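Local coordinates for protein particle-associated glycoside hydrolase (Acinetobacter phage Fri1, PDB 6C72) that probably depolymerises the capsular polysaccharide of Acinetobacter baumannii as a trimeric phage tailspike, opening the way for virus entry into the host cell, at residues A[285-290]-A[298-303]; A[329-334]-A[385-390]; A[336-339]-A[345-348]; A[361-364]-A[368-371]. All coordinates share one frame; numbering follows the deposited sequence.

Interaction 1. Residues A[285-290]-A[298-303]; sequences CTFQQL and YLFDIE
Phe287 and Phe300 meet as a T-shaped pair, the edge of Phe300 directed at one face of Phe287. The ring centroids lie 4.8 Å apart and the planes stand at 67°. The closest approach, 3.5 Å, runs from Phe300 CD1 to Phe287 CE2; CD1 sits above the rim of the Phe287 ring, not over its middle, and Phe300 CE1 lies beside it on the same face, near Phe287 CE2 and CZ. With CG anti to its backbone N (chi1 174°), Phe300 brings its CD1-CE1 edge to that face. Next to the rings, Leu299 sends CD1 to segment 285-290, where it touches Phe287 O at 3.5 Å and Gln289 CG at 3.7 Å. The side chains of Leu299 and Gln289 run past each other in opposite directions. Bent at its second torsion, Gln289 brings NE2 to Tyr298 O in a weak hydrogen bond of 3.4 Å; the same amide nitrogen also donates to Ala267 O, so it is shared by two backbone carbonyls inside the fold. Gln288, turned the other way, uses NE2 to donate to Thr286 OG1 at 2.8 Å. Phe287 is placed by more than its partner across the contact: it meets Phe264 and Phe322 with nearly parallel rings and Phe282 edge-to-face. Strand 286-289 pairs in parallel with 263-264 and 321-324, strand 300-302 with 272-275 and 333-336, so this aromatic contact joins two faces of the parallel beta-helix across its buried interior, with Leu317 of strand 312-318 packing on both phenylalanines.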
loop_
_atom_site.group_PDB
_atom_site.type_symbol
_atom_site.label_atom_id
_atom_site.label_comp_id
_atom_site.label_asym_id
_atom_site.label_seq_id
_atom_site.Cartn_x
_atom_site.Cartn_y
_atom_site.Cartn_z
ATOM N N CYS A 285 -10.007 11.843 -7.373
ATOM C CA CYS A 285 -10.373 13.246 -7.277
ATOM C C CYS A 285 -9.517 14.039 -8.250
ATOM O O CYS A 285 -8.457 13.585 -8.656
ATOM C CB CYS A 285 -10.176 13.770 -5.849
ATOM S SG CYS A 285 -11.186 12.903 -4.624
ATOM N N THR A 286 -9.967 15.231 -8.625
ATOM C CA THR A 286 -9.165 16.090 -9.484
ATOM C C THR A 286 -8.963 17.442 -8.820
ATOM O O THR A 286 -9.726 17.840 -7.936
ATOM C CB THR A 286 -9.792 16.293 -10.879
ATOM O OG1 THR A 286 -10.908 17.188 -10.798
ATOM C CG2 THR A 286 -10.240 14.966 -11.497
ATOM N N PHE A 287 -7.886 18.117 -9.211
ATOM C CA PHE A 287 -7.565 19.464 -8.747
ATOM C C PHE A 287 -7.205 20.277 -9.984
ATOM O O PHE A 287 -6.181 20.010 -10.621
ATOM C CB PHE A 287 -6.416 19.450 -7.730
ATOM C CG PHE A 287 -6.626 18.493 -6.570
ATOM C CD1 PHE A 287 -6.287 17.148 -6.683
ATOM C CD2 PHE A 287 -7.166 18.946 -5.369
ATOM C CE1 PHE A 287 -6.475 16.269 -5.633
ATOM C CE2 PHE A 287 -7.356 18.080 -4.302
ATOM C CZ PHE A 287 -7.009 16.733 -4.432
ATOM N N GLN A 288 -8.057 21.228 -10.364
ATOM C CA GLN A 288 -7.944 21.847 -11.685
ATOM C C GLN A 288 -8.067 23.359 -11.582
ATOM O O GLN A 288 -9.053 23.863 -11.042
ATOM C CB GLN A 288 -9.004 21.297 -12.648
ATOM C CG GLN A 288 -9.301 19.826 -12.433
ATOM C CD GLN A 288 -9.950 19.162 -13.627
ATOM O OE1 GLN A 288 -9.499 19.331 -14.766
ATOM N NE2 GLN A 288 -11.003 18.388 -13.377
ATOM N N GLN A 289 -7.068 24.073 -12.103
ATOM C CA GLN A 289 -7.128 25.520 -12.335
ATOM C C GLN A 289 -7.209 25.761 -13.846
ATOM O O GLN A 289 -6.218 26.072 -14.501
ATOM C CB GLN A 289 -5.917 26.210 -11.719
ATOM C CG GLN A 289 -5.856 26.110 -10.196
ATOM C CD GLN A 289 -6.701 27.175 -9.480
ATOM O OE1 GLN A 289 -7.676 27.685 -10.023
ATOM N NE2 GLN A 289 -6.318 27.504 -8.247
ATOM N N LEU A 290 -8.416 25.661 -14.393
ATOM C CA LEU A 290 -8.622 25.774 -15.832
ATOM C C LEU A 290 -9.309 27.078 -16.233
ATOM O O LEU A 290 -9.810 27.188 -17.355
ATOM C CB LEU A 290 -9.419 24.575 -16.346
ATOM C CG LEU A 290 -8.736 23.223 -16.136
ATOM C CD1 LEU A 290 -9.528 22.107 -16.809
ATOM C CD2 LEU A 290 -7.294 23.251 -16.652
ATOM N N TYR A 298 -1.540 28.869 -6.146
ATOM C CA TYR A 298 -0.997 27.543 -6.402
ATOM C C TYR A 298 -2.116 26.604 -6.832
ATOM O O TYR A 298 -3.301 26.948 -6.803
ATOM C CB TYR A 298 -0.302 26.950 -5.173
ATOM C CG TYR A 298 0.721 27.836 -4.495
ATOM C CD1 TYR A 298 1.808 28.333 -5.197
ATOM C CD2 TYR A 298 0.627 28.121 -3.128
ATOM C CE1 TYR A 298 2.754 29.128 -4.582
ATOM C CE2 TYR A 298 1.586 28.906 -2.489
ATOM C CZ TYR A 298 2.644 29.403 -3.229
ATOM O OH TYR A 298 3.601 30.176 -2.632
ATOM N N LEU A 299 -1.728 25.389 -7.202
ATOM C CA LEU A 299 -2.705 24.386 -7.597
ATOM C C LEU A 299 -3.234 23.617 -6.388
ATOM O O LEU A 299 -4.435 23.649 -6.099
ATOM C CB LEU A 299 -2.081 23.450 -8.638
ATOM C CG LEU A 299 -2.932 22.316 -9.198
ATOM C CD1 LEU A 299 -4.276 22.806 -9.761
ATOM C CD2 LEU A 299 -2.130 21.605 -10.286
ATOM N N PHE A 300 -2.348 22.944 -5.663
ATOM C CA PHE A 300 -2.707 22.137 -4.505
ATOM C C PHE A 300 -1.636 22.373 -3.451
ATOM O O PHE A 300 -0.445 22.284 -3.754
ATOM C CB PHE A 300 -2.809 20.654 -4.877
ATOM C CG PHE A 300 -3.037 19.750 -3.706
ATOM C CD1 PHE A 300 -4.312 19.470 -3.264
ATOM C CD2 PHE A 300 -1.966 19.185 -3.034
ATOM C CE1 PHE A 300 -4.509 18.648 -2.180
ATOM C CE2 PHE A 300 -2.164 18.363 -1.946
ATOM C CZ PHE A 300 -3.431 18.092 -1.528
ATOM N N ASP A 301 -2.041 22.725 -2.234
ATOM C CA ASP A 301 -1.093 23.287 -1.272
ATOM C C ASP A 301 -1.168 22.530 0.051
ATOM O O ASP A 301 -2.143 22.662 0.792
ATOM C CB ASP A 301 -1.376 24.778 -1.064
ATOM C CG ASP A 301 -0.196 25.530 -0.460
ATOM O OD1 ASP A 301 0.921 24.974 -0.398
ATOM O OD2 ASP A 301 -0.385 26.696 -0.055
ATOM N N ILE A 302 -0.125 21.757 0.358
ATOM C CA ILE A 302 0.090 21.262 1.716
ATOM C C ILE A 302 1.030 22.260 2.379
ATOM O O ILE A 302 2.243 22.210 2.171
ATOM C CB ILE A 302 0.674 19.853 1.736
ATOM C CG1 ILE A 302 -0.280 18.862 1.081
ATOM C CG2 ILE A 302 0.990 19.444 3.160
ATOM C CD1 ILE A 302 0.273 17.454 1.012
ATOM N N GLU A 303 0.477 23.186 3.160
ATOM C CA GLU A 303 1.280 24.262 3.739
ATOM C C GLU A 303 0.830 24.601 5.154
ATOM O O GLU A 303 -0.017 25.478 5.364
ATOM C CB GLU A 303 1.246 25.507 2.857
ATOM C CG GLU A 303 2.164 26.595 3.337
ATOM C CD GLU A 303 2.327 27.729 2.340
ATOM O OE1 GLU A 303 1.469 27.895 1.440
ATOM O OE2 GLU A 303 3.319 28.479 2.456
#

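Interaction 2. Residues A[329-334]-A[385-390]; sequences GAEPTV and STTTTG
The backbones keep well apart, with CA atoms 7.5 Å apart at Thr333 and Ser385 and 9.4 Å at Glu331 and Thr387, and Glu331 spans the wider gap. Its chain is fully extended, CG anti to the backbone N (chi1 -176°), and carries the carboxylate across to meet Thr387, which approaches from the opposite direction. Thr387 OG1 donates to Glu331 OE2 at 2.8 Å, arriving from above the carboxylate plane, 39° out of it. The other oxygen is held from its own segment: Thr333 OG1 donates to Glu331 OE1 at 2.8 Å, on the anti lone pair, and Arg362 adds a salt bridge to that same OE1. With three partners on its two oxygens, the carboxylate is probably kept ionised and fixed in rotation. Between Glu331 and Thr333 the chain folds tightly, an inverse gamma turn centred on Pro332 with Thr333 N bonded to Glu331 O. Farther in, Thr333 CG2 rests loosely against Ser385 O. Arg362 belongs to strand 360-363, which runs parallel to 333-336 and lies between it and the 385-390 loop; the contact thus joins strand 333-336 and the residues just before it to that loop, past Arg362.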
loop_
_atom_site.group_PDB
_atom_site.type_symbol
_atom_site.label_atom_id
_atom_site.label_comp_id
_atom_site.label_asym_id
_atom_site.label_seq_id
_atom_site.Cartn_x
_atom_site.Cartn_y
_atom_site.Cartn_z
ATOM N N GLY A 329 0.605 35.480 -12.690
ATOM C CA GLY A 329 1.023 35.430 -11.305
ATOM C C GLY A 329 0.925 34.074 -10.646
ATOM O O GLY A 329 1.402 33.919 -9.514
ATOM N N ALA A 330 0.336 33.083 -11.313
ATOM C CA ALA A 330 0.124 31.768 -10.726
ATOM C C ALA A 330 1.359 30.889 -10.842
ATOM O O ALA A 330 2.099 30.957 -11.826
ATOM C CB ALA A 330 -1.058 31.076 -11.400
ATOM N N GLU A 331 1.576 30.069 -9.817
ATOM C CA GLU A 331 2.591 29.021 -9.832
ATOM C C GLU A 331 1.882 27.675 -9.840
ATOM O O GLU A 331 1.214 27.328 -8.850
ATOM C CB GLU A 331 3.524 29.124 -8.625
ATOM C CG GLU A 331 4.647 28.114 -8.664
ATOM C CD GLU A 331 5.557 28.186 -7.435
ATOM O OE1 GLU A 331 5.253 27.514 -6.420
ATOM O OE2 GLU A 331 6.568 28.925 -7.493
ATOM N N PRO A 332 1.995 26.883 -10.913
ATOM C CA PRO A 332 1.173 25.681 -11.076
ATOM C C PRO A 332 1.680 24.462 -10.313
ATOM O O PRO A 332 1.888 23.382 -10.871
ATOM C CB PRO A 332 1.227 25.457 -12.604
ATOM C CG PRO A 332 2.582 25.970 -12.970
ATOM C CD PRO A 332 2.855 27.144 -12.077
ATOM N N THR A 333 1.872 24.636 -9.010
ATOM C CA THR A 333 2.578 23.643 -8.214
ATOM C C THR A 333 1.646 22.919 -7.251
ATOM O O THR A 333 0.571 23.412 -6.894
ATOM C CB THR A 333 3.738 24.276 -7.445
ATOM O OG1 THR A 333 3.302 25.517 -6.892
ATOM C CG2 THR A 333 4.919 24.530 -8.377
ATOM N N VAL A 334 2.055 21.703 -6.928
ATOM C CA VAL A 334 1.483 20.851 -5.898
ATOM C C VAL A 334 2.536 20.812 -4.799
ATOM O O VAL A 334 3.580 20.156 -4.947
ATOM C CB VAL A 334 1.173 19.453 -6.454
ATOM C CG1 VAL A 334 0.511 18.561 -5.423
ATOM C CG2 VAL A 334 0.321 19.580 -7.719
ATOM N N SER A 385 9.510 21.148 -9.384
ATOM C CA SER A 385 9.906 22.547 -9.535
ATOM C C SER A 385 10.062 23.122 -8.129
ATOM O O SER A 385 9.071 23.411 -7.450
ATOM C CB SER A 385 8.879 23.321 -10.361
ATOM O OG SER A 385 9.363 24.606 -10.705
ATOM N N THR A 386 11.303 23.255 -7.683
ATOM C CA THR A 386 11.603 23.759 -6.351
ATOM C C THR A 386 11.820 25.264 -6.427
ATOM O O THR A 386 12.845 25.725 -6.939
ATOM C CB THR A 386 12.827 23.053 -5.778
ATOM O OG1 THR A 386 12.591 21.643 -5.758
ATOM C CG2 THR A 386 13.106 23.515 -4.360
ATOM N N THR A 387 10.884 26.033 -5.876
ATOM C CA THR A 387 11.033 27.482 -5.922
ATOM C C THR A 387 12.170 27.944 -5.014
ATOM O O THR A 387 13.004 28.763 -5.418
ATOM C CB THR A 387 9.717 28.152 -5.511
ATOM O OG1 THR A 387 8.637 27.593 -6.261
ATOM C CG2 THR A 387 9.760 29.647 -5.773
ATOM N N THR A 388 12.252 27.389 -3.803
ATOM C CA THR A 388 13.216 27.852 -2.809
ATOM C C THR A 388 14.564 27.188 -3.058
ATOM O O THR A 388 14.707 25.971 -2.908
ATOM C CB THR A 388 12.720 27.563 -1.396
ATOM O OG1 THR A 388 11.363 28.014 -1.256
ATOM C CG2 THR A 388 13.603 28.279 -0.377
ATOM N N THR A 389 15.547 27.990 -3.454
ATOM C CA THR A 389 16.884 27.480 -3.720
ATOM C C THR A 389 17.517 26.903 -2.457
ATOM O O THR A 389 17.647 27.587 -1.441
ATOM C CB THR A 389 17.752 28.611 -4.282
ATOM O OG1 THR A 389 17.166 29.112 -5.494
ATOM C CG2 THR A 389 19.196 28.122 -4.548
ATOM N N GLY A 390 17.955 25.653 -2.539
ATOM C CA GLY A 390 18.572 24.987 -1.411
ATOM C C GLY A 390 17.721 23.928 -0.752
ATOM O O GLY A 390 18.241 23.172 0.075
#

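Interaction 3. Residues A[336-339]-A[345-348]; sequences VKEQ and SPNV
Glu338 lays the first half of its side chain against Pro346. Its CB comes within 4.0 Å of Pro346 CD, and CG, anti to the backbone N (chi1 -173°), sits 3.9 Å from that same CD and equally near Pro346 N, the two side chains crossing at about a right angle. At CG the chain bends (chi2 -79°), so that the carboxylate leaves the proline and OE2 is bonded to Thr341 OG1, in the loop joining the two segments. Two residues earlier, Val336 packs on the same ring: CG1 reaches Pro346 CG at 3.9 Å and Val348 CG2 at 4.0 Å, while Val336 CG2 meets Val348 CG1, the valines passing in opposite directions. The backbone around the proline is steadied by Ser345, whose OG accepts from Asn347 N at 3.0 Å in an ST turn and is also bonded to Lys370 O. Asn347 lies against Asn376 of a second subunit. Trp369 packs on both Val336 and Pro346. The contact closes the loop from the end of strand 333-336 to the start of 348-351 over a small apolar cluster, as at the corner between two faces of a parallel beta-helix in a trimeric tailspike.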
loop_
_atom_site.group_PDB
_atom_site.type_symbol
_atom_site.label_atom_id
_atom_site.label_comp_id
_atom_site.label_asym_id
_atom_site.label_seq_id
_atom_site.Cartn_x
_atom_site.Cartn_y
_atom_site.Cartn_z
ATOM N N VAL A 336 4.363 20.325 -1.142
ATOM C CA VAL A 336 4.446 19.520 0.067
ATOM C C VAL A 336 5.375 20.243 1.037
ATOM O O VAL A 336 6.557 20.447 0.737
ATOM C CB VAL A 336 4.943 18.097 -0.223
ATOM C CG1 VAL A 336 5.132 17.333 1.100
ATOM C CG2 VAL A 336 3.975 17.381 -1.134
ATOM N N LYS A 337 4.844 20.648 2.183
ATOM C CA LYS A 337 5.647 21.320 3.201
ATOM C C LYS A 337 5.606 20.500 4.482
ATOM O O LYS A 337 4.588 20.477 5.180
ATOM C CB LYS A 337 5.153 22.741 3.456
ATOM C CG LYS A 337 5.927 23.428 4.558
ATOM C CD LYS A 337 5.368 24.799 4.865
ATOM C CE LYS A 337 6.134 25.439 6.005
ATOM N NZ LYS A 337 5.467 26.684 6.493
ATOM N N GLU A 338 6.717 19.842 4.790
ATOM C CA GLU A 338 6.865 19.177 6.072
ATOM C C GLU A 338 7.141 20.231 7.135
ATOM O O GLU A 338 7.996 21.101 6.943
ATOM C CB GLU A 338 7.997 18.141 6.009
ATOM C CG GLU A 338 8.136 17.259 7.254
ATOM C CD GLU A 338 8.855 17.970 8.381
ATOM O OE1 GLU A 338 9.798 18.733 8.071
ATOM O OE2 GLU A 338 8.453 17.811 9.562
ATOM N N GLN A 339 6.402 20.174 8.241
ATOM C CA GLN A 339 6.644 21.090 9.356
ATOM C C GLN A 339 6.222 20.427 10.655
ATOM O O GLN A 339 5.033 20.141 10.837
ATOM C CB GLN A 339 5.880 22.400 9.180
ATOM C CG GLN A 339 5.925 23.314 10.413
ATOM C CD GLN A 339 5.136 24.605 10.202
ATOM O OE1 GLN A 339 5.445 25.398 9.309
ATOM N NE2 GLN A 339 4.111 24.811 11.021
ATOM N N SER A 345 8.922 12.929 8.426
ATOM C CA SER A 345 8.482 12.743 7.061
ATOM C C SER A 345 7.030 13.188 6.933
ATOM O O SER A 345 6.227 12.947 7.842
ATOM C CB SER A 345 8.613 11.277 6.627
ATOM O OG SER A 345 8.010 11.049 5.369
ATOM N N PRO A 346 6.668 13.906 5.867
ATOM C CA PRO A 346 5.246 14.192 5.644
ATOM C C PRO A 346 4.468 12.957 5.203
ATOM O O PRO A 346 3.231 12.975 5.254
ATOM C CB PRO A 346 5.274 15.264 4.551
ATOM C CG PRO A 346 6.523 14.910 3.756
ATOM C CD PRO A 346 7.519 14.379 4.760
ATOM N N ASN A 347 5.161 11.884 4.803
ATOM C CA ASN A 347 4.529 10.626 4.412
ATOM C C ASN A 347 3.391 10.886 3.428
ATOM O O ASN A 347 2.238 10.494 3.635
ATOM C CB ASN A 347 4.055 9.864 5.645
ATOM C CG ASN A 347 3.625 8.454 5.328
ATOM O OD1 ASN A 347 4.032 7.868 4.310
ATOM N ND2 ASN A 347 2.786 7.895 6.196
ATOM N N VAL A 348 3.735 11.637 2.383
ATOM C CA VAL A 348 2.839 12.020 1.303
ATOM C C VAL A 348 3.148 11.143 0.100
ATOM O O VAL A 348 4.296 11.074 -0.343
ATOM C CB VAL A 348 3.033 13.499 0.949
ATOM C CG1 VAL A 348 2.210 13.859 -0.276
ATOM C CG2 VAL A 348 2.715 14.369 2.139
#

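Interaction 4. Residues A[361-364]-A[368-371]; sequences IRNN and GWKD. With ZN (zinc ion), chain N.
Trp369 carries its CG anti to the backbone N (chi1 -176°), which extends the indole toward strand 360-363 and sets the rim of its six-membered ring against Ile361 and Asn363. Both residues stand at the ring's edge, near its plane. Ile361 CG2 is 3.8 Å from Trp369 CZ3 and almost as near CH2, with the isoleucine crossing the indole at about a right angle. Asn363 takes the next stretch of rim, its CB 3.7 Å from Trp369 CE3; CG lies anti to the backbone N here too (chi1 169°), turning the amide back along the tryptophan so that Asn363 OD1 rests 3.6 Å from Trp369 CB. Amide and ring planes are 51° apart, and the polar work of OD1 is done away from the ring, as it accepts from Cys365 N in the connecting turn. Beyond the tryptophan, Lys370 reaches a second subunit, where NZ is bonded to Gly425 O, and Asp371 faces a zinc ion. Asp371 OD2 binds the metal at 2.4 Å, and five modelled waters surround the ion in a strongly distorted arrangement, in which waters 2 and 3 lie too close together for both to be certain. OD1 stays off the metal but accepts at 2.9 Å from water 1, tying the carboxylate to the ion twice, directly and through water. The apolar anchor at Trp369 and the metal-binding aspartate two residues later thus share one short loop; Asp371 OD2 is the protein oxygen bound to the ion here, which suggests a largely hydrated zinc, and Asp375 is also assigned to this site.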
loop_
_atom_site.group_PDB
_atom_site.type_symbol
_atom_site.label_atom_id
_atom_site.label_comp_id
_atom_site.label_asym_id
_atom_site.label_seq_id
_atom_site.Cartn_x
_atom_site.Cartn_y
_atom_site.Cartn_z
ATOM N N ILE A 361 5.312 19.042 -9.187
ATOM C CA ILE A 361 5.483 18.893 -7.746
ATOM C C ILE A 361 6.502 19.908 -7.254
ATOM O O ILE A 361 7.563 20.075 -7.871
ATOM C CB ILE A 361 5.924 17.468 -7.392
ATOM C CG1 ILE A 361 4.828 16.469 -7.758
ATOM C CG2 ILE A 361 6.336 17.372 -5.927
ATOM C CD1 ILE A 361 5.281 15.046 -7.644
ATOM N N ARG A 362 6.186 20.586 -6.145
ATOM C CA ARG A 362 7.108 21.526 -5.517
ATOM C C ARG A 362 7.489 21.049 -4.119
ATOM O O ARG A 362 6.636 20.949 -3.226
ATOM C CB ARG A 362 6.509 22.934 -5.441
ATOM C CG ARG A 362 7.311 23.870 -4.516
ATOM C CD ARG A 362 6.892 25.324 -4.642
ATOM N NE ARG A 362 7.415 26.106 -3.526
ATOM C CZ ARG A 362 7.115 27.384 -3.284
ATOM N NH1 ARG A 362 6.297 28.042 -4.089
ATOM N NH2 ARG A 362 7.635 28.005 -2.228
ATOM N N ASN A 363 8.782 20.824 -3.911
ATOM C CA ASN A 363 9.314 20.516 -2.592
ATOM C C ASN A 363 9.390 21.811 -1.792
ATOM O O ASN A 363 10.161 22.714 -2.122
ATOM C CB ASN A 363 10.676 19.844 -2.737
ATOM C CG ASN A 363 11.419 19.727 -1.415
ATOM O OD1 ASN A 363 10.808 19.758 -0.338
ATOM N ND2 ASN A 363 12.743 19.581 -1.485
ATOM N N ASN A 364 8.586 21.920 -0.746
ATOM C CA ASN A 364 8.626 23.108 0.097
ATOM C C ASN A 364 9.075 22.784 1.521
ATOM O O ASN A 364 8.657 23.442 2.473
ATOM C CB ASN A 364 7.269 23.800 0.112
ATOM C CG ASN A 364 7.381 25.275 0.404
ATOM O OD1 ASN A 364 8.421 25.895 0.150
ATOM N ND2 ASN A 364 6.318 25.851 0.961
ATOM N N GLY A 368 14.300 19.543 4.544
ATOM C CA GLY A 368 14.407 18.380 3.677
ATOM C C GLY A 368 13.162 17.514 3.635
ATOM O O GLY A 368 12.492 17.333 4.653
ATOM N N TRP A 369 12.861 16.944 2.463
ATOM C CA TRP A 369 11.693 16.088 2.266
ATOM C C TRP A 369 12.145 14.632 2.396
ATOM O O TRP A 369 12.841 14.111 1.520
ATOM C CB TRP A 369 11.062 16.367 0.903
ATOM C CG TRP A 369 9.770 15.620 0.592
ATOM C CD1 TRP A 369 9.195 14.609 1.317
ATOM C CD2 TRP A 369 8.911 15.835 -0.537
ATOM N NE1 TRP A 369 8.035 14.195 0.711
ATOM C CE2 TRP A 369 7.841 14.930 -0.428
ATOM C CE3 TRP A 369 8.947 16.710 -1.634
ATOM C CZ2 TRP A 369 6.818 14.867 -1.376
ATOM C CZ3 TRP A 369 7.934 16.648 -2.571
ATOM C CH2 TRP A 369 6.879 15.738 -2.437
ATOM N N LYS A 370 11.784 13.997 3.509
ATOM C CA LYS A 370 12.158 12.615 3.780
ATOM C C LYS A 370 11.070 11.674 3.266
ATOM O O LYS A 370 9.877 11.913 3.484
ATOM C CB LYS A 370 12.404 12.401 5.284
ATOM C CG LYS A 370 12.780 10.947 5.654
ATOM C CD LYS A 370 13.321 10.748 7.116
ATOM C CE LYS A 370 12.237 11.025 8.184
ATOM N NZ LYS A 370 12.645 10.708 9.597
ATOM N N ASP A 371 11.493 10.622 2.559
ATOM C CA ASP A 371 10.627 9.565 2.028
ATOM C C ASP A 371 9.531 10.116 1.103
ATOM O O ASP A 371 8.344 9.845 1.268
ATOM C CB ASP A 371 10.006 8.734 3.154
ATOM C CG ASP A 371 9.568 7.347 2.676
ATOM O OD1 ASP A 371 10.124 6.850 1.655
ATOM O OD2 ASP A 371 8.618 6.785 3.270
HETATM ZN ZN ZN N . 8.400 4.421 3.044
HETATM O O HOH W 1 9.341 4.075 1.118
HETATM O O HOH W 2 6.916 5.400 2.205
HETATM O O HOH W 3 7.047 5.159 4.386
HETATM O O HOH W 4 7.803 2.537 2.419
HETATM O O HOH W 5 10.197 2.988 3.966
#

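All four contacts lie in the parallel beta-helix of the tailspike. Interaction 1 comes first along the chain; interactions 3 and 4 then follow in turn within the span bracketed by the two segments of interaction 2. Strands 300-302, 333-336 and 360-363 are successive neighbours on one face, passing from interaction 1 through 2 to 4. Interactions 3 and 4, centres about 7 Å apart, adjoin where Pro346 CG meets Trp369 NE1 at 3.5 Å; the centres of interactions 1 and 4 are about 17 Å apart. Buried packing in adjacent coils thus runs on into loops that reach a second subunit and a zinc ion.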